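Local atomic coordinates of putative yopH targeting protein (Yersinia pestis, PDB entry 4GF3), a protein that probably acts as a type III secretion chaperone of the CesT family that binds the effector YopH and helps target it for export. Residues His27-Val30 with Trp36-His39; Val30-Ile35 with Ser107-Leu112; Ile79-Asp84 with Val113-Thr118. All coordinates share one frame; numbering follows the deposited sequence.

Contact 1 of 3, residues His27-Val30 with Trp36-His39; sequences HGAV and WVVH
V30 and V38 form the hydrogen-bonded pair of an antiparallel β hairpin made by strands 28-32 and 36-42, and of all the residues here V30 gives up the most surface. V30 N donates to V38 O at 3.0 Å, and V38 N returns the bond to V30 O at 2.9 Å. Both bonds are fairly straight, with angles at the hydrogen of 165° and 156°. The two valine side chains lie on the face of the sheet turned to helix 102-118, where V38 packs on L112.

Next to it, A29 (one before V30) and H39 (one after V38) make the non-hydrogen-bonded pair, their CA atoms drawn in to 4.4 Å, and their side chains occupy the other face. A29 CB reaches diagonally to V37 CG1 at 3.8 Å. That methyl is anti to its backbone N (chi1 179°), which turns it toward the partner strand, and it also sits 3.3 Å above the plane of the H39 ring, offset toward the rim.

The chain of another protein packs apolar side chains on A29, V37 and H39, and one of its acidic side chains hydrogen-bonds H39 NE2, consistent with a surface used to hold a partner. The other ring nitrogen meets a water bridging the strands: the water donates to G28 O at 3.0 Å and lies 2.8 Å from H39 ND1.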
loop_
_atom_site.group_PDB
_atom_site.type_symbol
_atom_site.label_atom_id
_atom_site.label_comp_id
_atom_site.label_asym_id
_atom_site.label_seq_id
_atom_site.Cartn_x
_atom_site.Cartn_y
_atom_site.Cartn_z
ATOM N N HIS A 27 -5.775 -9.111 6.099
ATOM C CA HIS A 27 -5.965 -7.780 5.543
ATOM C C HIS A 27 -5.801 -6.787 6.678
ATOM O O HIS A 27 -6.444 -6.912 7.733
ATOM C CB HIS A 27 -7.326 -7.577 4.911
ATOM C CG HIS A 27 -7.660 -8.577 3.860
ATOM N ND1 HIS A 27 -8.929 -8.701 3.324
ATOM C CD2 HIS A 27 -6.904 -9.547 3.277
ATOM C CE1 HIS A 27 -8.930 -9.682 2.436
ATOM N NE2 HIS A 27 -7.705 -10.192 2.367
ATOM N N GLY A 28 -4.918 -5.854 6.450
ATOM C CA GLY A 28 -4.588 -4.795 7.424
ATOM C C GLY A 28 -4.630 -3.438 6.720
ATOM O O GLY A 28 -4.689 -3.362 5.482
ATOM N N ALA A 29 -4.576 -2.345 7.508
ATOM C CA ALA A 29 -4.639 -1.004 6.922
ATOM C C ALA A 29 -3.978 0.055 7.828
ATOM O O ALA A 29 -4.025 -0.044 9.053
ATOM C CB ALA A 29 -6.118 -0.616 6.608
ATOM N N VAL A 30 -3.455 1.090 7.171
ATOM C CA VAL A 30 -2.966 2.238 7.801
ATOM C C VAL A 30 -3.737 3.413 7.192
ATOM O O VAL A 30 -3.791 3.536 5.950
ATOM C CB VAL A 30 -1.441 2.337 7.548
ATOM C CG1 VAL A 30 -0.898 3.638 8.106
ATOM C CG2 VAL A 30 -0.753 1.195 8.293
ATOM N N TRP A 36 -6.342 9.097 3.598
ATOM C CA TRP A 36 -5.898 8.071 2.730
ATOM C C TRP A 36 -5.734 6.759 3.509
ATOM O O TRP A 36 -5.301 6.734 4.660
ATOM C CB TRP A 36 -4.508 8.343 2.158
ATOM C CG TRP A 36 -4.269 9.574 1.322
ATOM C CD1 TRP A 36 -3.285 10.509 1.550
ATOM C CD2 TRP A 36 -4.874 9.932 0.074
ATOM N NE1 TRP A 36 -3.276 11.439 0.548
ATOM C CE2 TRP A 36 -4.245 11.123 -0.365
ATOM C CE3 TRP A 36 -5.910 9.403 -0.683
ATOM C CZ2 TRP A 36 -4.610 11.786 -1.535
ATOM C CZ3 TRP A 36 -6.285 10.065 -1.836
ATOM C CH2 TRP A 36 -5.640 11.260 -2.245
ATOM N N VAL A 37 -5.927 5.663 2.807
ATOM C CA VAL A 37 -5.771 4.346 3.424
ATOM C C VAL A 37 -4.938 3.450 2.539
ATOM O O VAL A 37 -5.267 3.206 1.378
ATOM C CB VAL A 37 -7.175 3.699 3.721
ATOM C CG1 VAL A 37 -6.979 2.341 4.332
ATOM C CG2 VAL A 37 -7.983 4.560 4.644
ATOM N N VAL A 38 -3.832 2.931 3.094
ATOM C CA VAL A 38 -3.031 1.982 2.435
ATOM C C VAL A 38 -3.396 0.657 3.060
ATOM O O VAL A 38 -3.305 0.444 4.258
ATOM C CB VAL A 38 -1.515 2.251 2.599
ATOM C CG1 VAL A 38 -0.709 1.079 2.130
ATOM C CG2 VAL A 38 -1.056 3.456 1.754
ATOM N N HIS A 39 -3.787 -0.253 2.197
ATOM C CA HIS A 39 -4.181 -1.619 2.572
ATOM C C HIS A 39 -3.045 -2.591 2.327
ATOM O O HIS A 39 -2.273 -2.473 1.360
ATOM C CB HIS A 39 -5.364 -2.048 1.712
ATOM C CG HIS A 39 -6.574 -1.212 1.913
ATOM N ND1 HIS A 39 -7.429 -1.394 2.976
ATOM C CD2 HIS A 39 -7.056 -0.151 1.214
ATOM C CE1 HIS A 39 -8.395 -0.505 2.903
ATOM N NE2 HIS A 39 -8.169 0.268 1.856
HETATM O O HOH W 1 -7.397 -3.887 4.212
#

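Contact 2 of 3, residues Val30-Ile35 with Ser107-Leu112; sequences VTIDKI and SVLTSL
L109 meets the strand through the fork of its side chain, one methyl to each of two residues. Its CD1 lies 4.1 Å from V30 CG1, and its CD2 lies 4.2 Å from I32 CD1. The V30 and L109 side chains cross at about a right angle, and a single methyl of each makes the touch. On the helix, L109 CG stands anti to the backbone N (chi1 -178°), carrying the fork out toward the strand.

V30 and I32 are alternate residues of strand 28-32 and therefore share a face, and the contact is an example of a helix laid over one face of an antiparallel sheet, as in the α/β fold of type III secretion chaperones. I20 adds to the cover of V30. At the strand's outer edge T31 and I32 pair with an antiparallel strand of another protein chain, so the sheet runs on beyond this molecule.

No hydrogen bond joins the two segments. Within the helix, S111 OG donates to S107 O at 2.9 Å, tilted 34° from the carbonyl plane, while S111 N reaches that same oxygen from the opposite face of the plane.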
loop_
_atom_site.group_PDB
_atom_site.type_symbol
_atom_site.label_atom_id
_atom_site.label_comp_id
_atom_site.label_asym_id
_atom_site.label_seq_id
_atom_site.Cartn_x
_atom_site.Cartn_y
_atom_site.Cartn_z
ATOM N N VAL A 30 -3.455 1.090 7.171
ATOM C CA VAL A 30 -2.966 2.238 7.801
ATOM C C VAL A 30 -3.737 3.413 7.192
ATOM O O VAL A 30 -3.791 3.536 5.950
ATOM C CB VAL A 30 -1.441 2.337 7.548
ATOM C CG1 VAL A 30 -0.898 3.638 8.106
ATOM C CG2 VAL A 30 -0.753 1.195 8.293
ATOM N N THR A 31 -4.231 4.317 8.060
ATOM C CA THR A 31 -4.826 5.568 7.663
ATOM C C THR A 31 -3.790 6.689 7.735
ATOM O O THR A 31 -3.105 6.865 8.770
ATOM C CB THR A 31 -6.076 5.883 8.517
ATOM O OG1 THR A 31 -7.091 4.898 8.212
ATOM C CG2 THR A 31 -6.629 7.260 8.215
ATOM N N ILE A 32 -3.721 7.436 6.639
ATOM C CA ILE A 32 -2.744 8.473 6.435
ATOM C C ILE A 32 -3.396 9.853 6.297
ATOM O O ILE A 32 -4.205 10.104 5.387
ATOM C CB ILE A 32 -1.848 8.185 5.230
ATOM C CG1 ILE A 32 -1.069 6.884 5.449
ATOM C CG2 ILE A 32 -0.915 9.378 5.009
ATOM C CD1 ILE A 32 -1.293 5.886 4.383
ATOM N N ASP A 33 -2.995 10.737 7.188
ATOM C CA ASP A 33 -3.524 12.106 7.274
ATOM C C ASP A 33 -5.071 12.098 7.316
ATOM O O ASP A 33 -5.764 12.951 6.683
ATOM C CB ASP A 33 -2.981 12.969 6.129
ATOM C CG ASP A 33 -1.464 13.257 6.273
ATOM O OD1 ASP A 33 -0.968 13.232 7.416
ATOM O OD2 ASP A 33 -0.806 13.504 5.222
ATOM N N LYS A 34 -5.571 11.133 8.102
ATOM C CA LYS A 34 -6.995 10.930 8.356
ATOM C C LYS A 34 -7.782 10.507 7.146
ATOM O O LYS A 34 -8.909 10.073 7.334
ATOM C CB LYS A 34 -7.673 12.215 8.898
ATOM C CG LYS A 34 -6.956 12.958 9.993
ATOM C CD LYS A 34 -6.875 12.137 11.245
ATOM C CE LYS A 34 -6.215 12.884 12.350
ATOM N NZ LYS A 34 -6.333 11.993 13.537
ATOM N N ILE A 35 -7.260 10.635 5.928
ATOM C CA ILE A 35 -8.097 10.397 4.745
ATOM C C ILE A 35 -7.643 9.282 3.806
ATOM O O ILE A 35 -8.472 8.617 3.201
ATOM C CB ILE A 35 -8.412 11.683 3.918
ATOM C CG1 ILE A 35 -7.191 12.192 3.139
ATOM C CG2 ILE A 35 -9.087 12.774 4.784
ATOM C CD1 ILE A 35 -7.485 12.545 1.676
ATOM N N SER A 107 8.815 2.537 2.663
ATOM C CA SER A 107 9.061 3.290 1.401
ATOM C C SER A 107 7.926 3.154 0.412
ATOM O O SER A 107 7.571 4.118 -0.273
ATOM C CB SER A 107 10.346 2.848 0.667
ATOM O OG SER A 107 11.457 3.155 1.432
ATOM N N VAL A 108 7.400 1.947 0.282
ATOM C CA VAL A 108 6.196 1.697 -0.535
ATOM C C VAL A 108 5.037 2.559 -0.074
ATOM O O VAL A 108 4.375 3.239 -0.849
ATOM C CB VAL A 108 5.807 0.191 -0.515
ATOM C CG1 VAL A 108 4.455 -0.051 -1.149
ATOM C CG2 VAL A 108 6.842 -0.589 -1.296
ATOM N N LEU A 109 4.841 2.582 1.229
ATOM C CA LEU A 109 3.735 3.360 1.763
ATOM C C LEU A 109 3.873 4.858 1.394
ATOM O O LEU A 109 2.931 5.543 0.927
ATOM C CB LEU A 109 3.645 3.135 3.265
ATOM C CG LEU A 109 2.470 3.891 3.927
ATOM C CD1 LEU A 109 1.898 3.110 5.098
ATOM C CD2 LEU A 109 2.891 5.267 4.376
ATOM N N THR A 110 5.056 5.374 1.625
ATOM C CA THR A 110 5.302 6.809 1.339
ATOM C C THR A 110 5.259 7.087 -0.175
ATOM O O THR A 110 4.842 8.144 -0.599
ATOM C CB THR A 110 6.603 7.333 1.993
ATOM O OG1 THR A 110 7.716 6.512 1.635
ATOM C CG2 THR A 110 6.481 7.301 3.446
ATOM N N SER A 111 5.662 6.135 -0.985
ATOM C CA SER A 111 5.606 6.293 -2.464
ATOM C C SER A 111 4.172 6.239 -2.989
ATOM O O SER A 111 3.795 6.984 -3.910
ATOM C CB SER A 111 6.445 5.224 -3.142
ATOM O OG SER A 111 7.815 5.471 -2.872
ATOM N N LEU A 112 3.385 5.369 -2.379
ATOM C CA LEU A 112 1.959 5.260 -2.720
ATOM C C LEU A 112 1.289 6.597 -2.479
ATOM O O LEU A 112 0.610 7.157 -3.369
ATOM C CB LEU A 112 1.289 4.167 -1.859
ATOM C CG LEU A 112 1.534 2.721 -2.230
ATOM C CD1 LEU A 112 1.008 1.698 -1.228
ATOM C CD2 LEU A 112 0.987 2.384 -3.611
#

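Contact 3 of 3, residues Ile79-Asp84 with Val113-Thr118; sequences IRCALD and VDKAVT
The backbones of I79 and K115 stay well separated, with their CA atoms 8.3 Å apart, and no hydrogen bond links strand 80-83 and its approach to the end of helix 102-118. Side chains bridge the distance, and most of the work falls to the aliphatic part of one lysine.

K115 CG lies 4.4 Å from I79 CG2, a distant approach. Further along the same chain, K115 CE comes to 3.9 Å from C81 SG. The lysine thus spans two alternate positions that both face the helix: it leaves the backbone with CG anti to N (chi1 -167°), bends at chi2 (55°), and from there is extended, bringing its methylenes past I79 and on to the sulfur. C81 presents that sulfur from the side anti to its own carbonyl carbon.

On the helix itself, T118 OG1 turns back to donate to K115 O at 2.9 Å, meeting the carbonyl at a bent C=O...donor angle of 116°.

I79 also packs on S111 and L112, one turn earlier in the helix. C81 and K115 both touch I66 of helix 60-68 and L91 of strand 88-96, which places the pair between a second helix and the neighbouring strand of the sheet.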
loop_
_atom_site.group_PDB
_atom_site.type_symbol
_atom_site.label_atom_id
_atom_site.label_comp_id
_atom_site.label_asym_id
_atom_site.label_seq_id
_atom_site.Cartn_x
_atom_site.Cartn_y
_atom_site.Cartn_z
ATOM N N ILE A 79 5.739 0.995 -7.836
ATOM C CA ILE A 79 4.339 1.377 -7.730
ATOM C C ILE A 79 3.673 1.272 -9.102
ATOM O O ILE A 79 4.129 1.914 -10.070
ATOM C CB ILE A 79 4.184 2.836 -7.257
ATOM C CG1 ILE A 79 4.849 3.098 -5.890
ATOM C CG2 ILE A 79 2.715 3.200 -7.212
ATOM C CD1 ILE A 79 4.523 2.073 -4.811
ATOM N N ARG A 80 2.617 0.487 -9.198
ATOM C CA ARG A 80 1.866 0.334 -10.405
ATOM C C ARG A 80 0.488 0.969 -10.221
ATOM O O ARG A 80 -0.009 1.099 -9.084
ATOM C CB ARG A 80 1.689 -1.130 -10.738
ATOM C CG ARG A 80 3.017 -1.915 -10.757
ATOM C CD ARG A 80 3.928 -1.430 -11.874
ATOM N NE ARG A 80 5.061 -2.324 -12.110
ATOM C CZ ARG A 80 6.016 -2.040 -12.976
ATOM N NH1 ARG A 80 5.994 -0.857 -13.649
ATOM N NH2 ARG A 80 7.021 -2.892 -13.170
ATOM N N CYS A 81 -0.188 1.200 -11.347
ATOM C CA CYS A 81 -1.458 1.980 -11.322
ATOM C C CYS A 81 -2.471 1.308 -12.183
ATOM O O CYS A 81 -2.197 1.029 -13.332
ATOM C CB CYS A 81 -1.263 3.412 -11.783
ATOM S SG CYS A 81 0.160 4.319 -11.076
ATOM N N ALA A 82 -3.623 1.013 -11.603
ATOM C CA ALA A 82 -4.798 0.514 -12.293
ATOM C C ALA A 82 -5.897 1.586 -12.245
ATOM O O ALA A 82 -5.846 2.521 -11.451
ATOM C CB ALA A 82 -5.338 -0.742 -11.619
ATOM N N LEU A 83 -6.936 1.391 -13.031
ATOM C CA LEU A 83 -8.154 2.165 -12.831
ATOM C C LEU A 83 -9.267 1.276 -12.384
ATOM O O LEU A 83 -9.526 0.193 -12.961
ATOM C CB LEU A 83 -8.608 2.872 -14.114
ATOM C CG LEU A 83 -7.690 3.958 -14.638
ATOM C CD1 LEU A 83 -8.151 4.300 -16.035
ATOM C CD2 LEU A 83 -7.727 5.200 -13.773
ATOM N N ASP A 84 -9.996 1.779 -11.424
ATOM C CA ASP A 84 -11.229 1.155 -11.053
ATOM C C ASP A 84 -12.400 1.549 -11.916
ATOM O O ASP A 84 -12.296 2.315 -12.897
ATOM C CB ASP A 84 -11.466 1.302 -9.561
ATOM C CG ASP A 84 -12.094 2.631 -9.175
ATOM O OD1 ASP A 84 -12.521 3.451 -10.018
ATOM O OD2 ASP A 84 -12.057 2.862 -7.981
ATOM N N VAL A 113 1.508 7.130 -1.258
ATOM C CA VAL A 113 0.938 8.413 -0.857
ATOM C C VAL A 113 1.422 9.524 -1.770
ATOM O O VAL A 113 0.641 10.372 -2.210
ATOM C CB VAL A 113 1.236 8.705 0.650
ATOM C CG1 VAL A 113 0.940 10.155 0.994
ATOM C CG2 VAL A 113 0.404 7.739 1.504
ATOM N N ASP A 114 2.708 9.529 -2.080
ATOM C CA ASP A 114 3.241 10.578 -2.965
ATOM C C ASP A 114 2.633 10.534 -4.386
ATOM O O ASP A 114 2.391 11.571 -5.003
ATOM C CB ASP A 114 4.780 10.464 -3.069
ATOM C CG ASP A 114 5.536 11.049 -1.847
ATOM O OD1 ASP A 114 5.038 11.946 -1.143
ATOM O OD2 ASP A 114 6.686 10.618 -1.631
ATOM N N LYS A 115 2.408 9.339 -4.896
ATOM C CA LYS A 115 1.812 9.121 -6.234
ATOM C C LYS A 115 0.396 9.632 -6.247
ATOM O O LYS A 115 0.030 10.363 -7.172
ATOM C CB LYS A 115 1.847 7.655 -6.643
ATOM C CG LYS A 115 1.552 7.339 -8.132
ATOM C CD LYS A 115 2.436 8.062 -9.141
ATOM C CE LYS A 115 2.178 7.608 -10.566
ATOM N NZ LYS A 115 3.110 8.203 -11.571
ATOM N N ALA A 116 -0.344 9.324 -5.182
ATOM C CA ALA A 116 -1.688 9.808 -5.015
ATOM C C ALA A 116 -1.782 11.347 -5.053
ATOM O O ALA A 116 -2.575 11.921 -5.790
ATOM C CB ALA A 116 -2.247 9.229 -3.751
ATOM N N VAL A 117 -0.910 11.999 -4.295
ATOM C CA VAL A 117 -0.745 13.433 -4.354
ATOM C C VAL A 117 -0.354 13.898 -5.782
ATOM O O VAL A 117 -1.075 14.700 -6.358
ATOM C CB VAL A 117 0.270 13.909 -3.282
ATOM C CG1 VAL A 117 0.586 15.374 -3.478
ATOM C CG2 VAL A 117 -0.260 13.609 -1.878
ATOM N N THR A 118 0.728 13.379 -6.358
ATOM C CA THR A 118 1.126 13.747 -7.713
ATOM C C THR A 118 0.008 13.578 -8.763
ATOM O O THR A 118 -0.110 14.396 -9.661
ATOM C CB THR A 118 2.412 13.030 -8.250
ATOM O OG1 THR A 118 2.133 11.681 -8.619
ATOM C CG2 THR A 118 3.572 13.106 -7.258
#

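How the contacts relate
All three contacts involve one antiparallel sheet; contacts 2 and 3 join it to helix 102-118. Contact 1 closes first along the chain, as a local hairpin; contact 2 starts from the same strand, 28-32, and shares V30 with it. Contact 3 uses a later part of that helix at the other outermost strand, 80-83, so contacts 2 and 3 alternate along the sequence. The centres of contacts 1 and 2 lie about 8 Å apart. Those of contacts 2 and 3 are about 11 Å apart, and those of contacts 1 and 3 about 14 Å. Packing of V38 on I32, I32 on V113 and L112 on I79 links the three contacts, while the outer edge of strand 28-32 is paired with a strand of another protein chain.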